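Long-range contacts in MHC class I protein (Ginglymostoma cirratum, PDB 6LUP), which probably binds short peptides in a groove between two helices and displays them at the cell surface for recognition by T cells, as in other class I molecules: residues Y7-T13 with H90-C96; Y35-E41 with L65-E69; V27-F32 with L166-L170. All blocks are in the same frame, centred on the assembly; numbering follows the deposited sequence.

Contact 1: residues Y7-T13 with H90-C96; sequences YFFTWST and HTYQLMC
W11 and Y92 leave the sheet together as neighbours. W11 CE3 comes to the edge of the Y92 ring, 3.5 Å from Y92 CD2; the planes are 66° apart, an oblique meeting. The indole edge also meets L94 CB, 3.9 Å from W11 CZ3. L94 has its CG anti to the backbone N (chi1 -160°), which carries CD1 over one face of the F9 ring, near the rim. C96 SG approaches the F9 ring obliquely, 4.2 Å from F9 CE1. These two antiparallel strands, 7-12 and 91-96, join at the middle of the groove floor of the MHC class I platform. Their pairing is regular: Y7 with C96, F9 with L94 and W11 with Y92 each exchange two backbone hydrogen bonds. Beyond the strand end, T13 N donates to H90 O at 2.9 Å. Y7, F9, W11, Y92, L94 and C96 face the helices and the bound peptide, whose backbone bonds to Y7 OH. F8, T10, Q93 and M95 project from the other face, against another protein chain. There M95 CG packs 3.6 Å from F8 CD2, and M95 SD stands obliquely 5.3 Å from the centroid of the F8 ring, a Met-aromatic contact.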
loop_
_atom_site.group_PDB
_atom_site.type_symbol
_atom_site.label_atom_id
_atom_site.label_comp_id
_atom_site.label_asym_id
_atom_site.label_seq_id
_atom_site.Cartn_x
_atom_site.Cartn_y
_atom_site.Cartn_z
ATOM N N TYR A 7 7.056 5.866 6.507
ATOM C CA TYR A 7 5.924 6.790 6.518
ATOM C C TYR A 7 5.633 7.345 5.130
ATOM O O TYR A 7 6.555 7.628 4.361
ATOM C CB TYR A 7 6.193 7.940 7.478
ATOM C CG TYR A 7 6.044 7.570 8.925
ATOM C CD1 TYR A 7 7.111 7.029 9.644
ATOM C CD2 TYR A 7 4.831 7.761 9.584
ATOM C CE1 TYR A 7 6.974 6.695 10.981
ATOM C CE2 TYR A 7 4.684 7.428 10.921
ATOM C CZ TYR A 7 5.757 6.898 11.613
ATOM O OH TYR A 7 5.608 6.568 12.936
ATOM N N PHE A 8 4.347 7.512 4.824
ATOM C CA PHE A 8 3.899 7.977 3.510
ATOM C C PHE A 8 2.965 9.165 3.680
ATOM O O PHE A 8 1.901 9.040 4.288
ATOM C CB PHE A 8 3.199 6.848 2.738
ATOM C CG PHE A 8 4.069 5.642 2.508
ATOM C CD1 PHE A 8 4.295 4.717 3.528
ATOM C CD2 PHE A 8 4.682 5.435 1.278
ATOM C CE1 PHE A 8 5.117 3.616 3.328
ATOM C CE2 PHE A 8 5.502 4.332 1.068
ATOM C CZ PHE A 8 5.718 3.422 2.093
ATOM N N PHE A 9 3.379 10.315 3.152
ATOM C CA PHE A 9 2.627 11.558 3.282
ATOM C C PHE A 9 2.058 11.951 1.927
ATOM O O PHE A 9 2.796 12.011 0.943
ATOM C CB PHE A 9 3.540 12.699 3.741
ATOM C CG PHE A 9 4.227 12.470 5.059
ATOM C CD1 PHE A 9 5.252 11.536 5.184
ATOM C CD2 PHE A 9 3.898 13.243 6.163
ATOM C CE1 PHE A 9 5.904 11.354 6.399
ATOM C CE2 PHE A 9 4.548 13.069 7.380
ATOM C CZ PHE A 9 5.549 12.122 7.502
ATOM N N THR A 10 0.757 12.230 1.874
ATOM C CA THR A 10 0.139 12.735 0.649
ATOM C C THR A 10 -0.609 14.038 0.912
ATOM O O THR A 10 -1.521 14.083 1.742
ATOM C CB THR A 10 -0.821 11.711 0.008
ATOM O OG1 THR A 10 -0.121 10.489 -0.239
ATOM C CG2 THR A 10 -1.380 12.234 -1.309
ATOM N N TRP A 11 -0.203 15.089 0.205
ATOM C CA TRP A 11 -0.934 16.349 0.180
ATOM C C TRP A 11 -1.656 16.490 -1.156
ATOM O O TRP A 11 -1.037 16.409 -2.221
ATOM C CB TRP A 11 0.005 17.537 0.380
ATOM C CG TRP A 11 0.654 17.608 1.728
ATOM C CD1 TRP A 11 0.201 18.292 2.818
ATOM C CD2 TRP A 11 1.887 16.992 2.127
ATOM N NE1 TRP A 11 1.069 18.140 3.873
ATOM C CE2 TRP A 11 2.113 17.347 3.478
ATOM C CE3 TRP A 11 2.823 16.177 1.477
ATOM C CZ2 TRP A 11 3.237 16.911 4.192
ATOM C CZ3 TRP A 11 3.942 15.748 2.187
ATOM C CH2 TRP A 11 4.137 16.117 3.532
ATOM N N SER A 12 -2.969 16.688 -1.091
ATOM C CA SER A 12 -3.786 16.903 -2.286
ATOM C C SER A 12 -4.366 18.303 -2.312
ATOM O O SER A 12 -4.647 18.893 -1.268
ATOM C CB SER A 12 -4.928 15.890 -2.362
ATOM O OG SER A 12 -4.434 14.573 -2.497
ATOM N N THR A 13 -4.555 18.823 -3.517
ATOM C CA THR A 13 -5.196 20.112 -3.708
ATOM C C THR A 13 -6.616 20.070 -3.143
ATOM O O THR A 13 -7.277 19.028 -3.184
ATOM C CB THR A 13 -5.222 20.498 -5.201
ATOM O OG1 THR A 13 -5.630 21.863 -5.335
ATOM C CG2 THR A 13 -6.176 19.608 -5.985
ATOM N N HIS A 90 -3.522 18.986 -8.045
ATOM C CA HIS A 90 -2.098 18.767 -7.777
ATOM C C HIS A 90 -1.796 18.030 -6.470
ATOM O O HIS A 90 -2.614 18.005 -5.552
ATOM C CB HIS A 90 -1.335 20.091 -7.850
ATOM C CG HIS A 90 -1.412 20.746 -9.192
ATOM N ND1 HIS A 90 -0.775 20.237 -10.304
ATOM C CD2 HIS A 90 -2.070 21.854 -9.608
ATOM C CE1 HIS A 90 -1.027 21.010 -11.346
ATOM N NE2 HIS A 90 -1.810 21.998 -10.951
ATOM N N THR A 91 -0.603 17.443 -6.408
ATOM C CA THR A 91 -0.214 16.547 -5.325
ATOM C C THR A 91 1.221 16.794 -4.866
ATOM O O THR A 91 2.104 17.097 -5.675
ATOM C CB THR A 91 -0.346 15.073 -5.773
ATOM O OG1 THR A 91 -1.710 14.800 -6.106
ATOM C CG2 THR A 91 0.077 14.113 -4.681
ATOM N N TYR A 92 1.440 16.674 -3.561
ATOM C CA TYR A 92 2.782 16.527 -3.025
ATOM C C TYR A 92 2.874 15.213 -2.253
ATOM O O TYR A 92 1.912 14.796 -1.603
ATOM C CB TYR A 92 3.156 17.706 -2.126
ATOM C CG TYR A 92 4.649 17.848 -1.904
ATOM C CD1 TYR A 92 5.436 18.611 -2.768
ATOM C CD2 TYR A 92 5.278 17.215 -0.835
ATOM C CE1 TYR A 92 6.801 18.742 -2.571
ATOM C CE2 TYR A 92 6.642 17.338 -0.630
ATOM C CZ TYR A 92 7.400 18.106 -1.497
ATOM O OH TYR A 92 8.757 18.232 -1.291
ATOM N N GLN A 93 4.028 14.556 -2.337
ATOM C CA GLN A 93 4.237 13.290 -1.647
ATOM C C GLN A 93 5.588 13.235 -0.954
ATOM O O GLN A 93 6.576 13.766 -1.464
ATOM C CB GLN A 93 4.101 12.121 -2.618
ATOM C CG GLN A 93 2.678 11.858 -3.072
ATOM C CD GLN A 93 2.618 10.966 -4.290
ATOM O OE1 GLN A 93 2.880 11.401 -5.412
ATOM N NE2 GLN A 93 2.266 9.707 -4.077
ATOM N N LEU A 94 5.616 12.592 0.210
ATOM C CA LEU A 94 6.852 12.370 0.947
ATOM C C LEU A 94 6.920 10.922 1.401
ATOM O O LEU A 94 5.962 10.395 1.956
ATOM C CB LEU A 94 6.935 13.293 2.162
ATOM C CG LEU A 94 8.287 13.587 2.819
ATOM C CD1 LEU A 94 8.060 14.361 4.104
ATOM C CD2 LEU A 94 9.102 12.346 3.123
ATOM N N MET A 95 8.062 10.292 1.158
ATOM C CA MET A 95 8.353 8.957 1.649
ATOM C C MET A 95 9.605 9.026 2.489
ATOM O O MET A 95 10.647 9.468 2.002
ATOM C CB MET A 95 8.684 8.036 0.484
ATOM C CG MET A 95 7.550 7.191 -0.032
ATOM S SD MET A 95 8.064 6.332 -1.538
ATOM C CE MET A 95 9.159 5.078 -0.864
ATOM N N CYS A 96 9.530 8.582 3.733
ATOM C CA CYS A 96 10.761 8.360 4.481
ATOM C C CYS A 96 10.661 7.128 5.354
ATOM O O CYS A 96 9.561 6.675 5.686
ATOM C CB CYS A 96 11.169 9.594 5.290
ATOM S SG CYS A 96 9.899 10.187 6.413
#

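Contact 2: residues Y35-E41 with L65-E69; sequences YDSDRKE and LRGWE
In the peptide-binding platform of this class I molecule, the end of strand 30-36 and the turn after it pack against helix 55-82, one wall of the groove. Y35 and L65 run alongside in opposing directions, and L65 CB sits over the centre of the Y35 ring. This CH-pi contact is 3.5 Å from L65 CB to the ring centroid and 11° off the ring normal. With CG anti to the backbone N (chi1 178°), the Y35 side chain runs past L65 toward E69. Its hydroxyl then donates to E69: Y35 OH to E69 OE1 is 2.8 Å. The ring and carboxylate planes stand 61° apart. The other oxygen, E69 OE2, forms a salt bridge with K40 NZ at 3.2 Å, in which the hydrogen bond is weak, and touches S37 CB at 3.4 Å. K40 bends at chi4 and also gives a hydrogen bond from NZ to S37 O. R66 reaches out with an extended chain and grips one backbone oxygen side-on. K40 O is 3.0 Å from R66 NE and 3.1 Å from R66 NH2, and it lies close to the guanidinium plane. Within the turn, D36 OD1 accepts from D38 N, an Asx turn, and from R39 N, which extends it to an Asx motif. Strand 21-27 lies beside this corner: F21 N bonds to S37 OG, and the F21 and A23 side chains pack against L65.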
loop_
_atom_site.group_PDB
_atom_site.type_symbol
_atom_site.label_atom_id
_atom_site.label_comp_id
_atom_site.label_asym_id
_atom_site.label_seq_id
_atom_site.Cartn_x
_atom_site.Cartn_y
_atom_site.Cartn_z
ATOM N N TYR A 35 -2.959 9.630 10.067
ATOM C CA TYR A 35 -3.317 11.011 10.339
ATOM C C TYR A 35 -3.965 11.611 9.091
ATOM O O TYR A 35 -3.557 11.302 7.966
ATOM C CB TYR A 35 -2.062 11.793 10.717
ATOM C CG TYR A 35 -2.279 13.265 10.978
ATOM C CD1 TYR A 35 -2.372 14.172 9.924
ATOM C CD2 TYR A 35 -2.356 13.757 12.277
ATOM C CE1 TYR A 35 -2.562 15.523 10.158
ATOM C CE2 TYR A 35 -2.539 15.107 12.521
ATOM C CZ TYR A 35 -2.642 15.985 11.457
ATOM O OH TYR A 35 -2.825 17.327 11.683
ATOM N N ASP A 36 -4.976 12.456 9.287
ATOM C CA ASP A 36 -5.515 13.266 8.186
ATOM C C ASP A 36 -5.919 14.672 8.617
ATOM O O ASP A 36 -6.109 14.937 9.801
ATOM C CB ASP A 36 -6.661 12.556 7.443
ATOM C CG ASP A 36 -7.891 12.371 8.296
ATOM O OD1 ASP A 36 -8.560 13.373 8.613
ATOM O OD2 ASP A 36 -8.203 11.215 8.639
ATOM N N SER A 37 -6.055 15.554 7.630
ATOM C CA SER A 37 -6.333 16.977 7.846
ATOM C C SER A 37 -7.767 17.300 8.277
ATOM O O SER A 37 -8.078 18.458 8.557
ATOM C CB SER A 37 -5.968 17.778 6.593
ATOM O OG SER A 37 -6.466 17.143 5.430
ATOM N N ASP A 38 -8.635 16.289 8.320
ATOM C CA ASP A 38 -9.985 16.463 8.851
ATOM C C ASP A 38 -10.001 16.243 10.368
ATOM O O ASP A 38 -10.420 17.123 11.123
ATOM C CB ASP A 38 -10.987 15.534 8.155
ATOM C CG ASP A 38 -11.141 15.834 6.666
ATOM O OD1 ASP A 38 -11.015 17.014 6.267
ATOM O OD2 ASP A 38 -11.400 14.884 5.890
ATOM N N ARG A 39 -9.530 15.078 10.806
ATOM C CA ARG A 39 -9.498 14.744 12.229
ATOM C C ARG A 39 -8.344 15.435 12.955
ATOM O O ARG A 39 -8.447 15.729 14.146
ATOM C CB ARG A 39 -9.407 13.233 12.427
ATOM C CG ARG A 39 -9.921 12.770 13.775
ATOM C CD ARG A 39 -9.251 11.487 14.219
ATOM N NE ARG A 39 -9.504 11.226 15.636
ATOM C CZ ARG A 39 -10.263 10.234 16.098
ATOM N NH1 ARG A 39 -10.848 9.386 15.259
ATOM N NH2 ARG A 39 -10.427 10.084 17.409
ATOM N N LYS A 40 -7.249 15.666 12.230
ATOM C CA LYS A 40 -6.065 16.390 12.732
ATOM C C LYS A 40 -5.399 15.769 13.969
ATOM O O LYS A 40 -4.828 16.474 14.805
ATOM C CB LYS A 40 -6.393 17.871 12.977
ATOM C CG LYS A 40 -6.928 18.618 11.763
ATOM C CD LYS A 40 -6.919 20.123 12.015
ATOM C CE LYS A 40 -7.922 20.853 11.136
ATOM N NZ LYS A 40 -7.537 20.843 9.697
ATOM N N GLU A 41 -5.473 14.444 14.071
ATOM C CA GLU A 41 -4.829 13.697 15.155
ATOM C C GLU A 41 -4.210 12.413 14.620
ATOM O O GLU A 41 -4.757 11.779 13.715
ATOM C CB GLU A 41 -5.828 13.351 16.256
ATOM C CG GLU A 41 -6.325 14.538 17.055
ATOM C CD GLU A 41 -7.416 14.170 18.047
ATOM O OE1 GLU A 41 -8.254 13.297 17.723
ATOM O OE2 GLU A 41 -7.435 14.762 19.152
ATOM N N LEU A 65 2.748 15.842 12.972
ATOM C CA LEU A 65 1.964 15.802 11.750
ATOM C C LEU A 65 1.229 17.116 11.515
ATOM O O LEU A 65 0.994 17.508 10.369
ATOM C CB LEU A 65 1.006 14.609 11.761
ATOM C CG LEU A 65 1.511 13.283 11.165
ATOM C CD1 LEU A 65 1.635 13.369 9.653
ATOM C CD2 LEU A 65 2.839 12.845 11.766
ATOM N N ARG A 66 0.898 17.808 12.603
ATOM C CA ARG A 66 0.314 19.139 12.498
ATOM C C ARG A 66 1.273 20.138 11.871
ATOM O O ARG A 66 0.837 21.069 11.207
ATOM C CB ARG A 66 -0.182 19.632 13.853
ATOM C CG ARG A 66 -1.573 19.122 14.173
ATOM C CD ARG A 66 -1.888 19.266 15.645
ATOM N NE ARG A 66 -3.187 18.689 15.963
ATOM C CZ ARG A 66 -3.902 19.005 17.036
ATOM N NH1 ARG A 66 -3.452 19.910 17.898
ATOM N NH2 ARG A 66 -5.076 18.422 17.241
ATOM N N GLY A 67 2.572 19.936 12.081
ATOM C CA GLY A 67 3.597 20.748 11.430
ATOM C C GLY A 67 3.716 20.416 9.953
ATOM O O GLY A 67 3.919 21.306 9.119
ATOM N N TRP A 68 3.584 19.131 9.625
ATOM C CA TRP A 68 3.673 18.672 8.239
ATOM C C TRP A 68 2.480 19.125 7.397
ATOM O O TRP A 68 2.620 19.353 6.199
ATOM C CB TRP A 68 3.785 17.144 8.170
ATOM C CG TRP A 68 5.146 16.581 8.492
ATOM C CD1 TRP A 68 5.485 15.836 9.587
ATOM C CD2 TRP A 68 6.340 16.696 7.704
ATOM N NE1 TRP A 68 6.817 15.488 9.535
ATOM C CE2 TRP A 68 7.366 16.003 8.391
ATOM C CE3 TRP A 68 6.647 17.323 6.492
ATOM C CZ2 TRP A 68 8.669 15.913 7.904
ATOM C CZ3 TRP A 68 7.949 17.240 6.008
ATOM C CH2 TRP A 68 8.943 16.538 6.715
ATOM N N GLU A 69 1.315 19.252 8.034
ATOM C CA GLU A 69 0.054 19.517 7.327
ATOM C C GLU A 69 0.054 20.809 6.495
ATOM O O GLU A 69 -0.220 20.758 5.290
ATOM C CB GLU A 69 -1.139 19.479 8.291
ATOM C CG GLU A 69 -2.480 19.728 7.614
ATOM C CD GLU A 69 -3.652 19.760 8.582
ATOM O OE1 GLU A 69 -3.573 19.145 9.670
ATOM O OE2 GLU A 69 -4.668 20.402 8.244
#

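Contact 3: residues V27-F32 with L166-L170; sequences VDDQQF and LQKYL
V27 packs against L166, Y169 and L170 on one side of the helix. Its two methyls divide the work. V27 CG1 points to L166 CD1 at 3.9 Å and lies near L170 CD2 at 4.4 Å. V27 CG2 rests obliquely against the Y169 ring, 3.9 Å from Y169 CD2, and also lies over one face of the F32 ring, near its rim. This methyl sits in the angle where the two rings meet. The F32 ring presents its end to Y169: F32 CE2 stands over one face of the Y169 ring, near the rim, and F32 CZ is 3.7 Å from Y169 CE2. The ring planes are 56° apart. F32 CG sits between its backbone N and carbonyl carbon (chi1 77°), a torsion that swings the ring toward the helix. The pairing joins a type II' beta turn, V27 to Q30, that closes the beta hairpin of strands 21-27 and 30-36, to helix 148-172, the second wall of the class I peptide groove. No hydrogen bond crosses between the segments, so the fit is one of apolar shape. The polar ends look to other partners. Y169 OH bonds to Y57 OH of the opposite helix and to the backbone of the bound peptide. Beside V27, D28 OD2 comes within 4.2 Å of L170 CD2; the D28 carboxylate is also held by S4 N and H3 ND1.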
loop_
_atom_site.group_PDB
_atom_site.type_symbol
_atom_site.label_atom_id
_atom_site.label_comp_id
_atom_site.label_asym_id
_atom_site.label_seq_id
_atom_site.Cartn_x
_atom_site.Cartn_y
_atom_site.Cartn_z
ATOM N N VAL A 27 4.942 -0.524 9.968
ATOM C CA VAL A 27 6.012 -1.416 10.383
ATOM C C VAL A 27 5.949 -2.604 9.429
ATOM O O VAL A 27 4.926 -3.290 9.352
ATOM C CB VAL A 27 5.845 -1.890 11.838
ATOM C CG1 VAL A 27 6.939 -2.881 12.191
ATOM C CG2 VAL A 27 5.865 -0.704 12.796
ATOM N N ASP A 28 7.029 -2.836 8.688
ATOM C CA ASP A 28 7.032 -3.836 7.618
ATOM C C ASP A 28 5.852 -3.566 6.682
ATOM O O ASP A 28 5.713 -2.450 6.175
ATOM C CB ASP A 28 6.996 -5.266 8.184
ATOM C CG ASP A 28 8.242 -5.611 8.996
ATOM O OD1 ASP A 28 9.360 -5.250 8.560
ATOM O OD2 ASP A 28 8.108 -6.250 10.063
ATOM N N ASP A 29 4.993 -4.561 6.474
ATOM C CA ASP A 29 3.824 -4.399 5.607
ATOM C C ASP A 29 2.553 -4.003 6.352
ATOM O O ASP A 29 1.490 -3.883 5.744
ATOM C CB ASP A 29 3.551 -5.686 4.830
ATOM C CG ASP A 29 4.401 -5.818 3.591
ATOM O OD1 ASP A 29 5.243 -4.934 3.317
ATOM O OD2 ASP A 29 4.216 -6.826 2.884
ATOM N N GLN A 30 2.649 -3.812 7.659
ATOM C CA GLN A 30 1.462 -3.563 8.469
ATOM C C GLN A 30 1.303 -2.081 8.809
ATOM O O GLN A 30 2.191 -1.475 9.423
ATOM C CB GLN A 30 1.512 -4.421 9.738
ATOM C CG GLN A 30 0.456 -4.095 10.782
ATOM C CD GLN A 30 0.529 -5.029 11.973
ATOM O OE1 GLN A 30 0.331 -6.235 11.842
ATOM N NE2 GLN A 30 0.808 -4.476 13.144
ATOM N N GLN A 31 0.174 -1.499 8.403
ATOM C CA GLN A 31 -0.134 -0.125 8.774
ATOM C C GLN A 31 -0.475 -0.063 10.255
ATOM O O GLN A 31 -1.259 -0.876 10.746
ATOM C CB GLN A 31 -1.295 0.431 7.954
ATOM C CG GLN A 31 -1.332 1.950 7.954
ATOM C CD GLN A 31 -2.692 2.520 7.608
ATOM O OE1 GLN A 31 -3.385 2.012 6.734
ATOM N NE2 GLN A 31 -3.073 3.598 8.287
ATOM N N PHE A 32 0.109 0.892 10.967
ATOM C CA PHE A 32 -0.111 0.979 12.413
ATOM C C PHE A 32 -0.612 2.338 12.895
ATOM O O PHE A 32 -1.226 2.429 13.950
ATOM C CB PHE A 32 1.126 0.503 13.196
ATOM C CG PHE A 32 2.259 1.496 13.240
ATOM C CD1 PHE A 32 3.028 1.753 12.110
ATOM C CD2 PHE A 32 2.582 2.147 14.432
ATOM C CE1 PHE A 32 4.075 2.666 12.154
ATOM C CE2 PHE A 32 3.635 3.054 14.485
ATOM C CZ PHE A 32 4.381 3.316 13.344
ATOM N N LEU A 166 11.688 1.523 15.712
ATOM C CA LEU A 166 11.366 0.294 14.987
ATOM C C LEU A 166 11.621 -0.914 15.887
ATOM O O LEU A 166 10.797 -1.824 15.956
ATOM C CB LEU A 166 12.149 0.180 13.673
ATOM C CG LEU A 166 11.981 -1.127 12.874
ATOM C CD1 LEU A 166 10.530 -1.408 12.496
ATOM C CD2 LEU A 166 12.863 -1.142 11.634
ATOM N N GLN A 167 12.746 -0.896 16.599
ATOM C CA GLN A 167 13.097 -1.971 17.526
ATOM C C GLN A 167 12.115 -2.102 18.688
ATOM O O GLN A 167 11.840 -3.211 19.152
ATOM C CB GLN A 167 14.529 -1.797 18.032
ATOM C CG GLN A 167 15.549 -2.423 17.095
ATOM C CD GLN A 167 16.963 -1.941 17.337
ATOM O OE1 GLN A 167 17.200 -1.038 18.141
ATOM N NE2 GLN A 167 17.917 -2.544 16.634
ATOM N N LYS A 168 11.581 -0.970 19.135
ATOM C CA LYS A 168 10.574 -0.957 20.182
ATOM C C LYS A 168 9.270 -1.533 19.647
ATOM O O LYS A 168 8.632 -2.354 20.304
ATOM C CB LYS A 168 10.357 0.465 20.701
ATOM C CG LYS A 168 9.416 0.552 21.892
ATOM C CD LYS A 168 8.923 1.970 22.109
ATOM C CE LYS A 168 8.125 2.066 23.395
ATOM N NZ LYS A 168 7.571 3.431 23.583
ATOM N N TYR A 169 8.890 -1.102 18.447
ATOM C CA TYR A 169 7.682 -1.595 17.791
ATOM C C TYR A 169 7.720 -3.106 17.584
ATOM O O TYR A 169 6.732 -3.792 17.836
ATOM C CB TYR A 169 7.460 -0.890 16.450
ATOM C CG TYR A 169 7.184 0.598 16.546
ATOM C CD1 TYR A 169 6.524 1.144 17.648
ATOM C CD2 TYR A 169 7.556 1.455 15.511
ATOM C CE1 TYR A 169 6.265 2.502 17.727
ATOM C CE2 TYR A 169 7.297 2.816 15.577
ATOM C CZ TYR A 169 6.654 3.334 16.683
ATOM O OH TYR A 169 6.398 4.685 16.746
ATOM N N LEU A 170 8.867 -3.614 17.140
ATOM C CA LEU A 170 9.051 -5.053 16.936
ATOM C C LEU A 170 8.892 -5.866 18.222
ATOM O O LEU A 170 8.399 -6.990 18.187
ATOM C CB LEU A 170 10.403 -5.346 16.278
ATOM C CG LEU A 170 10.544 -4.931 14.809
ATOM C CD1 LEU A 170 12.006 -4.917 14.397
ATOM C CD2 LEU A 170 9.738 -5.825 13.879
#

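All three contacts belong to one peptide-binding platform. Contact 1 lies in the floor, while contacts 2 and 3 join opposite ends of strand 30-36 and its turns to helices 55-82 and 148-172 respectively. Contacts 1 and 2 touch, their centres about 12 Å apart: F9 CE2 is 3.7 Å from W68 CD1, and L94 CD1 is 3.5 Å from W68 CZ3. Contact 3 is farther off, with its centre about 20 Å from that of contact 1, yet Y7 OH reaches F32 CZ at 3.5 Å. Contacts 2 and 3 share strand 30-36 but do not otherwise touch. Y7 and Y169, and W68 from the helix segment of contact 2, bond to the peptide backbone.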